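Local coordinates for protein ATP-dependent DNA ligase (Mycobacterium tuberculosis, PDB 6NHX) that adenylates and seals DNA breaks as an ATP-dependent ligase, working with Ku to repair double-strand breaks by non-homologous end joining, at residues 4-9 with 47-52; 192-197 with 274-279; 25-30 with 168-173. The protein carries 1 engineered substitution. All coordinates share one frame; numbering follows the deposited sequence.

Overall arrangement
The three contacts are arranged around one ATP molecule. Interactions 1 and 3 belong to the nucleotidyltransferase domain, their centres about 23 Å apart, and hold the two ends of the nucleotide: R51 of interaction 1 bonds the gamma-phosphate, while E29, G30 and K168 of interaction 3 read the adenine. Their segments alternate along the chain, so the domain is interlaced. Interaction 2 follows later in sequence and lies in the OB domain, its centre about 30 Å from that of either other contact. In the closed conformation the side chain of E275 nevertheless comes to about 4 Å from ATP, and none of the three contacts touches another directly.

Interaction 1 (4-9 with 47-52); sequences EFDNLA and RLRSRS. With ATP (adenosine-5'-triphosphate), chain B.
R49 lays the aliphatic part of its side chain over one face of the F5 ring, with CD 3.7 Å from the ring centroid in a CH-pi contact. The two side chains run past one another head to tail, and the guanidinium does not stack on the phenyl group: their planes stand 75° apart. A bend at chi3 (72°) takes NE out of the line of the chain, and the flat group then meets the carbonyl of L8 side-on. NE and NH2 both donate to L8 O, from 2.9 Å in the case of NE, which arrives in the carbonyl plane on a lone pair. NH2 donates to the same oxygen from above that plane at 3.1 Å, so one acceptor holds two nitrogens and fixes the rotation of the guanidinium. A water bonded to both L8 O and S50 O adds a further link. The D6 and N7 backbone lies over one face of this guanidinium.

D6 and R47 form the outer pair. R47 NH2 donates to D6 OD1 at 2.9 Å on the syn side of the carboxylate, although the two planar groups are almost perpendicular, at 89°. R47 NH1 makes a salt bridge with E40, and a second water joins D6 OD1 to R49 NH1. Where the chain turns away beyond the strand, R51 turns the edge of its guanidinium to the gamma-phosphate of ATP, NH1 donating to O3G at 2.8 Å and NH2 to O2G.

The short 3-10 turn 5-7 thus lies against strand 45-50, an outermost strand of the antiparallel sheet in the nucleotidyltransferase domain. From there F5 and L8 reach inward to L38 on strand 35-42 and V76 on strand 74-82, fastening the N-terminal loop to three strands of that sheet.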
loop_
_atom_site.group_PDB
_atom_site.type_symbol
_atom_site.label_atom_id
_atom_site.label_comp_id
_atom_site.label_asym_id
_atom_site.label_seq_id
_atom_site.Cartn_x
_atom_site.Cartn_y
_atom_site.Cartn_z
ATOM N N GLU A 4 11.914 -20.173 -11.020
ATOM C CA GLU A 4 12.494 -20.353 -9.692
ATOM C C GLU A 4 11.924 -19.298 -8.761
ATOM O O GLU A 4 12.182 -18.108 -8.956
ATOM C CB GLU A 4 14.010 -20.199 -9.749
ATOM C CG GLU A 4 14.745 -21.418 -10.227
ATOM C CD GLU A 4 16.209 -21.352 -9.879
ATOM O OE1 GLU A 4 17.043 -21.748 -10.723
ATOM O OE2 GLU A 4 16.524 -20.892 -8.761
ATOM N N PHE A 5 11.181 -19.738 -7.741
ATOM C CA PHE A 5 10.582 -18.811 -6.787
ATOM C C PHE A 5 11.638 -17.932 -6.123
ATOM O O PHE A 5 11.406 -16.739 -5.885
ATOM C CB PHE A 5 9.807 -19.613 -5.737
ATOM C CG PHE A 5 9.179 -18.763 -4.660
ATOM C CD1 PHE A 5 8.085 -17.954 -4.940
ATOM C CD2 PHE A 5 9.689 -18.771 -3.367
ATOM C CE1 PHE A 5 7.509 -17.177 -3.951
ATOM C CE2 PHE A 5 9.119 -17.993 -2.377
ATOM C CZ PHE A 5 8.031 -17.201 -2.664
ATOM N N ASP A 6 12.813 -18.493 -5.838
ATOM C CA ASP A 6 13.831 -17.786 -5.073
ATOM C C ASP A 6 14.565 -16.726 -5.881
ATOM O O ASP A 6 15.445 -16.057 -5.330
ATOM C CB ASP A 6 14.824 -18.778 -4.467
ATOM C CG ASP A 6 14.239 -19.539 -3.297
ATOM O OD1 ASP A 6 13.311 -19.014 -2.644
ATOM O OD2 ASP A 6 14.702 -20.666 -3.030
ATOM N N ASN A 7 14.241 -16.563 -7.161
ATOM C CA ASN A 7 14.748 -15.454 -7.963
ATOM C C ASN A 7 13.674 -14.431 -8.300
ATOM O O ASN A 7 13.960 -13.465 -9.015
ATOM C CB ASN A 7 15.369 -15.974 -9.263
ATOM C CG ASN A 7 16.729 -16.602 -9.049
ATOM O OD1 ASN A 7 17.211 -16.700 -7.920
ATOM N ND2 ASN A 7 17.360 -17.032 -10.138
ATOM N N LEU A 8 12.461 -14.605 -7.785
ATOM C CA LEU A 8 11.302 -13.858 -8.252
ATOM C C LEU A 8 11.163 -12.531 -7.524
ATOM O O LEU A 8 11.340 -12.453 -6.304
ATOM C CB LEU A 8 10.040 -14.677 -7.990
ATOM C CG LEU A 8 9.562 -15.657 -9.048
ATOM C CD1 LEU A 8 8.153 -16.095 -8.683
ATOM C CD2 LEU A 8 9.595 -15.014 -10.424
ATOM N N ALA A 9 10.810 -11.493 -8.281
ATOM C CA ALA A 9 10.437 -10.188 -7.765
ATOM C C ALA A 9 9.131 -9.758 -8.417
ATOM O O ALA A 9 8.849 -10.140 -9.557
ATOM C CB ALA A 9 11.522 -9.144 -8.070
ATOM N N ARG A 47 6.056 -20.247 1.969
ATOM C CA ARG A 47 7.229 -19.385 2.030
ATOM C C ARG A 47 6.897 -18.061 1.357
ATOM O O ARG A 47 6.114 -18.013 0.402
ATOM C CB ARG A 47 8.431 -20.020 1.342
ATOM C CG ARG A 47 8.822 -21.340 1.980
ATOM C CD ARG A 47 9.902 -22.049 1.205
ATOM N NE ARG A 47 11.133 -21.271 1.118
ATOM C CZ ARG A 47 11.693 -20.898 -0.024
ATOM N NH1 ARG A 47 11.123 -21.218 -1.176
ATOM N NH2 ARG A 47 12.823 -20.208 -0.019
ATOM N N LEU A 48 7.494 -16.979 1.867
ATOM C CA LEU A 48 7.095 -15.627 1.495
ATOM C C LEU A 48 8.291 -14.799 1.047
ATOM O O LEU A 48 9.369 -14.869 1.645
ATOM C CB LEU A 48 6.422 -14.928 2.673
ATOM C CG LEU A 48 5.244 -15.658 3.320
ATOM C CD1 LEU A 48 4.798 -14.919 4.569
ATOM C CD2 LEU A 48 4.083 -15.799 2.350
ATOM N N ARG A 49 8.083 -13.991 0.008
ATOM C CA ARG A 49 9.083 -13.043 -0.458
ATOM C C ARG A 49 8.461 -11.659 -0.504
ATOM O O ARG A 49 7.349 -11.490 -1.013
ATOM C CB ARG A 49 9.598 -13.425 -1.851
ATOM C CG ARG A 49 10.558 -14.588 -1.834
ATOM C CD ARG A 49 10.864 -15.075 -3.242
ATOM N NE ARG A 49 11.714 -14.131 -3.964
ATOM C CZ ARG A 49 13.034 -14.053 -3.822
ATOM N NH1 ARG A 49 13.662 -14.874 -2.989
ATOM N NH2 ARG A 49 13.727 -13.162 -4.515
ATOM N N SER A 50 9.174 -10.676 0.035
ATOM C CA SER A 50 8.701 -9.303 0.011
ATOM C C SER A 50 9.044 -8.660 -1.327
ATOM O O SER A 50 9.691 -9.259 -2.189
ATOM C CB SER A 50 9.319 -8.509 1.158
ATOM O OG SER A 50 10.723 -8.410 0.996
ATOM N N ARG A 51 8.619 -7.409 -1.494
ATOM C CA ARG A 51 8.913 -6.700 -2.734
ATOM C C ARG A 51 10.416 -6.553 -2.956
ATOM O O ARG A 51 10.878 -6.547 -4.101
ATOM C CB ARG A 51 8.214 -5.342 -2.728
ATOM C CG ARG A 51 8.359 -4.561 -4.019
ATOM C CD ARG A 51 9.103 -3.307 -3.728
ATOM N NE ARG A 51 9.172 -2.383 -4.854
ATOM C CZ ARG A 51 8.186 -1.581 -5.236
ATOM N NH1 ARG A 51 7.019 -1.595 -4.611
ATOM N NH2 ARG A 51 8.379 -0.751 -6.245
ATOM N N SER A 52 11.193 -6.462 -1.878
ATOM C CA SER A 52 12.642 -6.335 -1.960
ATOM C C SER A 52 13.350 -7.674 -2.124
ATOM O O SER A 52 14.576 -7.726 -1.986
ATOM C CB SER A 52 13.177 -5.637 -0.709
ATOM O OG SER A 52 13.208 -6.534 0.387
HETATM P PG ATP B . 5.162 1.224 -6.047
HETATM O O1G ATP B . 4.339 1.123 -7.315
HETATM O O2G ATP B . 6.645 1.464 -6.257
HETATM O O3G ATP B . 4.881 0.086 -5.082
HETATM P PB ATP B . 3.722 2.805 -4.046
HETATM O O1B ATP B . 3.645 4.279 -3.742
HETATM O O2B ATP B . 4.042 1.801 -2.961
HETATM O O3B ATP B . 4.697 2.597 -5.313
HETATM P PA ATP B . 1.034 3.126 -5.085
HETATM O O1A ATP B . 1.399 4.234 -6.026
HETATM O O2A ATP B . 0.293 3.320 -3.787
HETATM O O3A ATP B . 2.373 2.324 -4.752
HETATM O "O5'" ATP B . 0.395 1.909 -5.941
HETATM C "C5'" ATP B . -0.284 0.842 -5.285
HETATM C "C4'" ATP B . 0.702 -0.216 -4.779
HETATM O "O4'" ATP B . -0.071 -1.335 -4.343
HETATM C "C3'" ATP B . 1.646 -0.732 -5.844
HETATM O "O3'" ATP B . 2.807 -1.259 -5.207
HETATM C "C2'" ATP B . 0.851 -1.876 -6.405
HETATM O "O2'" ATP B . 1.672 -2.842 -7.076
HETATM C "C1'" ATP B . 0.193 -2.470 -5.163
HETATM N N9 ATP B . -1.132 -3.053 -5.456
HETATM C C8 ATP B . -2.266 -2.867 -4.734
HETATM N N7 ATP B . -3.299 -3.580 -5.261
HETATM C C5 ATP B . -2.800 -4.241 -6.323
HETATM C C6 ATP B . -3.350 -5.140 -7.327
HETATM N N6 ATP B . -4.648 -5.461 -7.311
HETATM N N1 ATP B . -2.518 -5.608 -8.270
HETATM C C2 ATP B . -1.219 -5.288 -8.316
HETATM N N3 ATP B . -0.647 -4.452 -7.436
HETATM C C4 ATP B . -1.389 -3.898 -6.452
HETATM O O HOH W 1 12.590 -16.989 -1.100
HETATM O O HOH W 2 10.958 -10.291 -4.630
#

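Interaction 2 (192-197 with 274-279); sequences QEVVIG and AEVRYS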
loop_
_atom_site.group_PDB
_atom_site.type_symbol
_atom_site.label_atom_id
_atom_site.label_comp_id
_atom_site.label_asym_id
_atom_site.label_seq_id
_atom_site.Cartn_x
_atom_site.Cartn_y
_atom_site.Cartn_z
ATOM N N GLN A 192 0.375 13.251 -1.520
ATOM C CA GLN A 192 1.559 14.092 -1.407
ATOM C C GLN A 192 2.464 13.496 -0.340
ATOM O O GLN A 192 1.994 13.161 0.751
ATOM C CB GLN A 192 1.156 15.519 -1.015
ATOM C CG GLN A 192 2.320 16.478 -0.754
ATOM C CD GLN A 192 3.177 16.704 -1.980
ATOM O OE1 GLN A 192 2.666 17.071 -3.047
ATOM N NE2 GLN A 192 4.490 16.489 -1.841
ATOM N N GLU A 193 3.748 13.347 -0.666
ATOM C CA GLU A 193 4.753 13.029 0.331
ATOM C C GLU A 193 5.058 14.270 1.157
ATOM O O GLU A 193 5.179 15.391 0.632
ATOM C CB GLU A 193 6.030 12.533 -0.344
ATOM C CG GLU A 193 5.823 11.230 -1.097
ATOM C CD GLU A 193 6.938 10.940 -2.074
ATOM O OE1 GLU A 193 7.959 11.659 -2.060
ATOM O OE2 GLU A 193 6.787 9.984 -2.862
ATOM N N VAL A 194 5.193 14.064 2.465
ATOM C CA VAL A 194 5.497 15.143 3.398
ATOM C C VAL A 194 6.538 14.648 4.388
ATOM O O VAL A 194 6.740 13.446 4.556
ATOM C CB VAL A 194 4.248 15.655 4.152
ATOM C CG1 VAL A 194 3.228 16.264 3.192
ATOM C CG2 VAL A 194 3.630 14.529 4.963
ATOM N N VAL A 195 7.225 15.585 5.033
ATOM C CA VAL A 195 8.147 15.272 6.122
ATOM C C VAL A 195 7.494 15.663 7.441
ATOM O O VAL A 195 6.875 16.732 7.548
ATOM C CB VAL A 195 9.500 15.981 5.920
ATOM C CG1 VAL A 195 10.434 15.766 7.118
ATOM C CG2 VAL A 195 10.145 15.504 4.632
ATOM N N ILE A 196 7.598 14.787 8.440
ATOM C CA ILE A 196 7.037 15.073 9.755
ATOM C C ILE A 196 7.968 16.004 10.514
ATOM O O ILE A 196 9.163 15.719 10.667
ATOM C CB ILE A 196 6.806 13.770 10.532
ATOM C CG1 ILE A 196 5.862 12.854 9.746
ATOM C CG2 ILE A 196 6.259 14.096 11.902
ATOM C CD1 ILE A 196 5.749 11.451 10.332
ATOM N N GLY A 197 7.428 17.128 10.994
ATOM C CA GLY A 197 8.216 18.035 11.805
ATOM C C GLY A 197 7.850 18.104 13.275
ATOM O O GLY A 197 8.572 18.685 14.087
ATOM N N ALA A 274 6.180 10.747 5.195
ATOM C CA ALA A 274 4.865 10.134 5.219
ATOM C C ALA A 274 4.133 10.500 3.941
ATOM O O ALA A 274 4.517 11.420 3.219
ATOM C CB ALA A 274 4.052 10.634 6.408
ATOM N N GLU A 275 3.067 9.768 3.653
ATOM C CA GLU A 275 2.195 10.081 2.536
ATOM C C GLU A 275 0.833 10.469 3.075
ATOM O O GLU A 275 0.303 9.798 3.971
ATOM C CB GLU A 275 2.050 8.883 1.601
ATOM C CG GLU A 275 2.776 9.056 0.292
ATOM C CD GLU A 275 2.671 7.831 -0.581
ATOM O OE1 GLU A 275 3.053 7.912 -1.765
ATOM O OE2 GLU A 275 2.207 6.786 -0.081
ATOM N N VAL A 276 0.283 11.555 2.547
ATOM C CA VAL A 276 -1.064 11.962 2.903
ATOM C C VAL A 276 -1.884 12.163 1.637
ATOM O O VAL A 276 -1.356 12.478 0.565
ATOM C CB VAL A 276 -1.062 13.223 3.788
ATOM C CG1 VAL A 276 -0.254 12.969 5.070
ATOM C CG2 VAL A 276 -0.494 14.383 3.034
ATOM N N ARG A 277 -3.185 11.957 1.764
ATOM C CA ARG A 277 -4.135 12.305 0.723
ATOM C C ARG A 277 -4.626 13.720 0.971
ATOM O O ARG A 277 -4.614 14.207 2.096
ATOM C CB ARG A 277 -5.331 11.365 0.782
ATOM C CG ARG A 277 -4.970 9.879 0.752
ATOM C CD ARG A 277 -6.217 9.034 0.878
ATOM N NE ARG A 277 -5.909 7.649 1.219
ATOM C CZ ARG A 277 -5.782 7.208 2.460
ATOM N NH1 ARG A 277 -5.934 8.036 3.491
ATOM N NH2 ARG A 277 -5.502 5.933 2.666
ATOM N N TYR A 278 -5.056 14.384 -0.096
ATOM C CA TYR A 278 -5.543 15.748 0.040
ATOM C C TYR A 278 -6.427 16.048 -1.155
ATOM O O TYR A 278 -6.340 15.393 -2.198
ATOM C CB TYR A 278 -4.382 16.757 0.134
ATOM C CG TYR A 278 -3.643 16.932 -1.172
ATOM C CD1 TYR A 278 -3.922 18.001 -2.016
ATOM C CD2 TYR A 278 -2.675 16.017 -1.573
ATOM C CE1 TYR A 278 -3.264 18.150 -3.207
ATOM C CE2 TYR A 278 -2.009 16.158 -2.772
ATOM C CZ TYR A 278 -2.307 17.227 -3.586
ATOM O OH TYR A 278 -1.644 17.364 -4.780
ATOM N N SER A 279 -7.270 17.071 -0.999
ATOM C CA SER A 279 -8.086 17.517 -2.120
ATOM C C SER A 279 -7.307 18.500 -2.979
ATOM O O SER A 279 -7.020 18.234 -4.150
ATOM C CB SER A 279 -9.390 18.142 -1.617
ATOM O OG SER A 279 -9.125 19.176 -0.690
HETATM O O HOH W 3 0.455 15.801 -4.725
#
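V194 and V276 cross at about a right angle on one face of an antiparallel strand pair, with V194 CG1 4.2 Å from V276 CG2. V194 CG1 lies anti to its own carbonyl carbon (chi1 -63°), which leaves CG2 between the backbone N and the carbonyl carbon. That second methyl packs against A274 CB at the same 4.2 Å, and the farther end of I196 also leans toward A274. M213 on strand 208-217 touches both valines, and W292 meets A274, so this face is turned into the interior of the domain.

Beneath the side chains, Q192 with V276 and V194 with A274 are hydrogen-bonded pairs, each closed by two backbone bonds; that from Q192 N to V276 O is 2.8 Å long and runs nearly along the C=O axis. The non-hydrogen-bonded pair E193 with E275 lies between them. The strands depart well from a flat ladder, their directions being 129° apart, as expected of the strongly coiled sheet of an OB fold, here the C-terminal domain of the ligase.

E193 and E275 project together from the other face, their chains alongside one another. Their CG atoms come to 4.0 Å, while the carboxylate planes are turned 42° apart and E193 OE2 lies 4.4 Å from E275 OE1. The repulsion expected of two such like charges is probably offset by basic partners: E193 pairs with K299, and E275 with R296 and R293. These three come from the segment that corresponds to nucleotidyltransferase motif VI, and both arginines also bond ATP.

At the far end, Q192 CB packs obliquely against the Y278 ring, 3.7 Å from CE2. A water joins Q192 OE1 to Y278 OH, and Q192 NE2 turns back to donate to E193 O.

Interaction 3 (25-30 with 168-173); sequences QWAFEG and KRRDSR. With ATP (adenosine-5'-triphosphate), chain B.
W26 and A27 pair with R169 and K168 in a short antiparallel ladder between strands 26-31 and 164-169, at one margin of the mixed sheet of the nucleotidyltransferase domain, with the adenine of ATP at its inner end. A27 and K168 form the hydrogen-bonded pair, their backbones joined by two bonds. Beyond the ladder a type I turn from R169 to S172 carries the chain away, and R170 N donates almost straight to Q25 O at 2.8 Å.

R169 presses CG onto one face of the W26 indole, 3.3 Å from the centroid of the six-membered ring in a close CH-pi contact. Its guanidinium stands 74° to the ring rather than lying on it, because NE and NH2 are drawn side-on to the two carboxylate oxygens of D171, each bond 3.0 Å long. Alongside A27, R170 sets a guanidinium face over CB; its NE is bonded to A23 O and only weakly to W26 O.

On the side of A27, K168 runs out fully extended, CD anti to CA about chi2 (173°), and ends in NZ between E29 and the nucleotide. NZ forms a salt bridge with E29 OE1, the hydrogen bond within it being weak, and donates to ATP N1 at 2.9 Å. E29 OE1 is also held by Y124, while OE2 takes the amino group N6 of ATP at 2.8 Å. G30 O accepts from N6 as well, on its N7 side. W183 makes a cation-pi contact with K168.

K168 NZ and E29 OE2 therefore read the Watson-Crick edge of the base at N1 and N6: a lysine N-H requires an acceptor at N1, and the oxygens around N6 require a donor there. Adenine satisfies both, whereas guanine presents the reverse pattern, consistent with a pocket selective for ATP.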
loop_
_atom_site.group_PDB
_atom_site.type_symbol
_atom_site.label_atom_id
_atom_site.label_comp_id
_atom_site.label_asym_id
_atom_site.label_seq_id
_atom_site.Cartn_x
_atom_site.Cartn_y
_atom_site.Cartn_z
ATOM N N GLN A 25 -9.756 -4.794 -23.944
ATOM C CA GLN A 25 -8.327 -5.014 -23.795
ATOM C C GLN A 25 -7.836 -5.056 -22.356
ATOM O O GLN A 25 -6.731 -5.558 -22.124
ATOM C CB GLN A 25 -7.530 -3.951 -24.567
ATOM C CG GLN A 25 -7.493 -4.195 -26.071
ATOM C CD GLN A 25 -8.575 -3.434 -26.810
ATOM O OE1 GLN A 25 -9.325 -4.011 -27.598
ATOM N NE2 GLN A 25 -8.666 -2.130 -26.555
ATOM N N TRP A 26 -8.621 -4.577 -21.381
ATOM C CA TRP A 26 -8.115 -4.358 -20.036
ATOM C C TRP A 26 -9.035 -4.990 -19.004
ATOM O O TRP A 26 -10.258 -4.865 -19.101
ATOM C CB TRP A 26 -8.007 -2.855 -19.729
ATOM C CG TRP A 26 -6.991 -2.155 -20.529
ATOM C CD1 TRP A 26 -7.165 -1.633 -21.766
ATOM C CD2 TRP A 26 -5.628 -1.915 -20.170
ATOM N NE1 TRP A 26 -6.000 -1.065 -22.203
ATOM C CE2 TRP A 26 -5.040 -1.207 -21.234
ATOM C CE3 TRP A 26 -4.860 -2.191 -19.037
ATOM C CZ2 TRP A 26 -3.711 -0.795 -21.212
ATOM C CZ3 TRP A 26 -3.550 -1.789 -19.012
ATOM C CH2 TRP A 26 -2.981 -1.089 -20.091
ATOM N N ALA A 27 -8.430 -5.624 -18.004
ATOM C CA ALA A 27 -9.115 -6.050 -16.791
ATOM C C ALA A 27 -8.839 -5.018 -15.709
ATOM O O ALA A 27 -7.799 -4.353 -15.729
ATOM C CB ALA A 27 -8.604 -7.424 -16.350
ATOM N N PHE A 28 -9.772 -4.882 -14.765
ATOM C CA PHE A 28 -9.673 -3.865 -13.724
ATOM C C PHE A 28 -9.788 -4.518 -12.358
ATOM O O PHE A 28 -10.732 -5.278 -12.098
ATOM C CB PHE A 28 -10.757 -2.811 -13.911
ATOM C CG PHE A 28 -10.680 -2.143 -15.245
ATOM C CD1 PHE A 28 -9.654 -1.257 -15.534
ATOM C CD2 PHE A 28 -11.594 -2.445 -16.236
ATOM C CE1 PHE A 28 -9.564 -0.670 -16.782
ATOM C CE2 PHE A 28 -11.497 -1.877 -17.486
ATOM C CZ PHE A 28 -10.491 -0.969 -17.753
ATOM N N GLU A 29 -8.811 -4.244 -11.500
ATOM C CA GLU A 29 -8.792 -4.753 -10.140
ATOM C C GLU A 29 -8.833 -3.595 -9.158
ATOM O O GLU A 29 -8.374 -2.484 -9.472
ATOM C CB GLU A 29 -7.489 -5.514 -9.884
ATOM C CG GLU A 29 -7.337 -6.832 -10.634
ATOM C CD GLU A 29 -6.074 -7.578 -10.232
ATOM O OE1 GLU A 29 -5.547 -8.325 -11.072
ATOM O OE2 GLU A 29 -5.610 -7.410 -9.087
ATOM N N GLY A 30 -9.354 -3.836 -7.969
ATOM C CA GLY A 30 -9.180 -2.887 -6.892
ATOM C C GLY A 30 -7.724 -2.754 -6.486
ATOM O O GLY A 30 -6.939 -3.704 -6.546
ATOM N N LYS A 168 -4.985 -4.017 -15.821
ATOM C CA LYS A 168 -3.986 -4.942 -16.331
ATOM C C LYS A 168 -4.424 -5.433 -17.702
ATOM O O LYS A 168 -5.573 -5.851 -17.881
ATOM C CB LYS A 168 -3.788 -6.106 -15.352
ATOM C CG LYS A 168 -3.326 -5.617 -13.988
ATOM C CD LYS A 168 -3.286 -6.744 -12.951
ATOM C CE LYS A 168 -2.830 -6.236 -11.590
ATOM N NZ LYS A 168 -2.895 -7.335 -10.573
ATOM N N ARG A 169 -3.525 -5.347 -18.676
ATOM C CA ARG A 169 -3.884 -5.760 -20.026
ATOM C C ARG A 169 -4.213 -7.246 -20.057
ATOM O O ARG A 169 -3.477 -8.079 -19.511
ATOM C CB ARG A 169 -2.718 -5.479 -20.970
ATOM C CG ARG A 169 -2.695 -4.078 -21.529
ATOM C CD ARG A 169 -1.776 -3.961 -22.749
ATOM N NE ARG A 169 -2.333 -4.685 -23.884
ATOM C CZ ARG A 169 -3.088 -4.137 -24.832
ATOM N NH1 ARG A 169 -3.370 -2.840 -24.798
ATOM N NH2 ARG A 169 -3.560 -4.892 -25.818
ATOM N N ARG A 170 -5.330 -7.587 -20.699
ATOM C CA ARG A 170 -5.763 -8.981 -20.720
ATOM C C ARG A 170 -4.750 -9.887 -21.416
ATOM O O ARG A 170 -4.645 -11.069 -21.070
ATOM C CB ARG A 170 -7.137 -9.077 -21.379
ATOM C CG ARG A 170 -8.235 -8.456 -20.523
ATOM C CD ARG A 170 -9.587 -8.469 -21.204
ATOM N NE ARG A 170 -10.651 -8.047 -20.294
ATOM C CZ ARG A 170 -11.188 -8.816 -19.350
ATOM N NH1 ARG A 170 -10.768 -10.061 -19.185
ATOM N NH2 ARG A 170 -12.144 -8.337 -18.566
ATOM N N ASP A 171 -4.008 -9.364 -22.387
ATOM C CA ASP A 171 -3.051 -10.152 -23.153
ATOM C C ASP A 171 -1.642 -10.154 -22.560
ATOM O O ASP A 171 -0.723 -10.671 -23.202
ATOM C CB ASP A 171 -3.013 -9.672 -24.615
ATOM C CG ASP A 171 -2.506 -8.241 -24.761
ATOM O OD1 ASP A 171 -2.604 -7.688 -25.880
ATOM O OD2 ASP A 171 -2.002 -7.659 -23.781
ATOM N N SER A 172 -1.441 -9.597 -21.361
ATOM C CA SER A 172 -0.090 -9.303 -20.897
ATOM C C SER A 172 0.552 -10.486 -20.165
ATOM O O SER A 172 -0.096 -11.206 -19.397
ATOM C CB SER A 172 -0.048 -8.039 -20.022
ATOM O OG SER A 172 -0.872 -8.123 -18.876
ATOM N N ARG A 173 1.851 -10.648 -20.395
ATOM C CA ARG A 173 2.661 -11.606 -19.665
ATOM C C ARG A 173 3.044 -11.028 -18.301
ATOM O O ARG A 173 2.849 -9.843 -18.013
ATOM C CB ARG A 173 3.885 -12.009 -20.492
ATOM C CG ARG A 173 5.216 -11.385 -20.064
ATOM C CD ARG A 173 6.352 -11.691 -21.049
ATOM N NE ARG A 173 6.723 -13.109 -21.084
ATOM C CZ ARG A 173 7.343 -13.765 -20.102
ATOM N NH1 ARG A 173 7.674 -13.143 -18.975
ATOM N NH2 ARG A 173 7.636 -15.056 -20.251
HETATM P PG ATP B . 5.162 1.224 -6.047
HETATM O O1G ATP B . 4.339 1.123 -7.315
HETATM O O2G ATP B . 6.645 1.464 -6.257
HETATM O O3G ATP B . 4.881 0.086 -5.082
HETATM P PB ATP B . 3.722 2.805 -4.046
HETATM O O1B ATP B . 3.645 4.279 -3.742
HETATM O O2B ATP B . 4.042 1.801 -2.961
HETATM O O3B ATP B . 4.697 2.597 -5.313
HETATM P PA ATP B . 1.034 3.126 -5.085
HETATM O O1A ATP B . 1.399 4.234 -6.026
HETATM O O2A ATP B . 0.293 3.320 -3.787
HETATM O O3A ATP B . 2.373 2.324 -4.752
HETATM O "O5'" ATP B . 0.395 1.909 -5.941
HETATM C "C5'" ATP B . -0.284 0.842 -5.285
HETATM C "C4'" ATP B . 0.702 -0.216 -4.779
HETATM O "O4'" ATP B . -0.071 -1.335 -4.343
HETATM C "C3'" ATP B . 1.646 -0.732 -5.844
HETATM O "O3'" ATP B . 2.807 -1.259 -5.207
HETATM C "C2'" ATP B . 0.851 -1.876 -6.405
HETATM O "O2'" ATP B . 1.672 -2.842 -7.076
HETATM C "C1'" ATP B . 0.193 -2.470 -5.163
HETATM N N9 ATP B . -1.132 -3.053 -5.456
HETATM C C8 ATP B . -2.266 -2.867 -4.734
HETATM N N7 ATP B . -3.299 -3.580 -5.261
HETATM C C5 ATP B . -2.800 -4.241 -6.323
HETATM C C6 ATP B . -3.350 -5.140 -7.327
HETATM N N6 ATP B . -4.648 -5.461 -7.311
HETATM N N1 ATP B . -2.518 -5.608 -8.270
HETATM C C2 ATP B . -1.219 -5.288 -8.316
HETATM N N3 ATP B . -0.647 -4.452 -7.436
HETATM C C4 ATP B . -1.389 -3.898 -6.452
HETATM O O HOH W 4 -5.281 -7.093 -23.940
HETATM O O HOH W 5 -12.699 -5.342 -17.946
#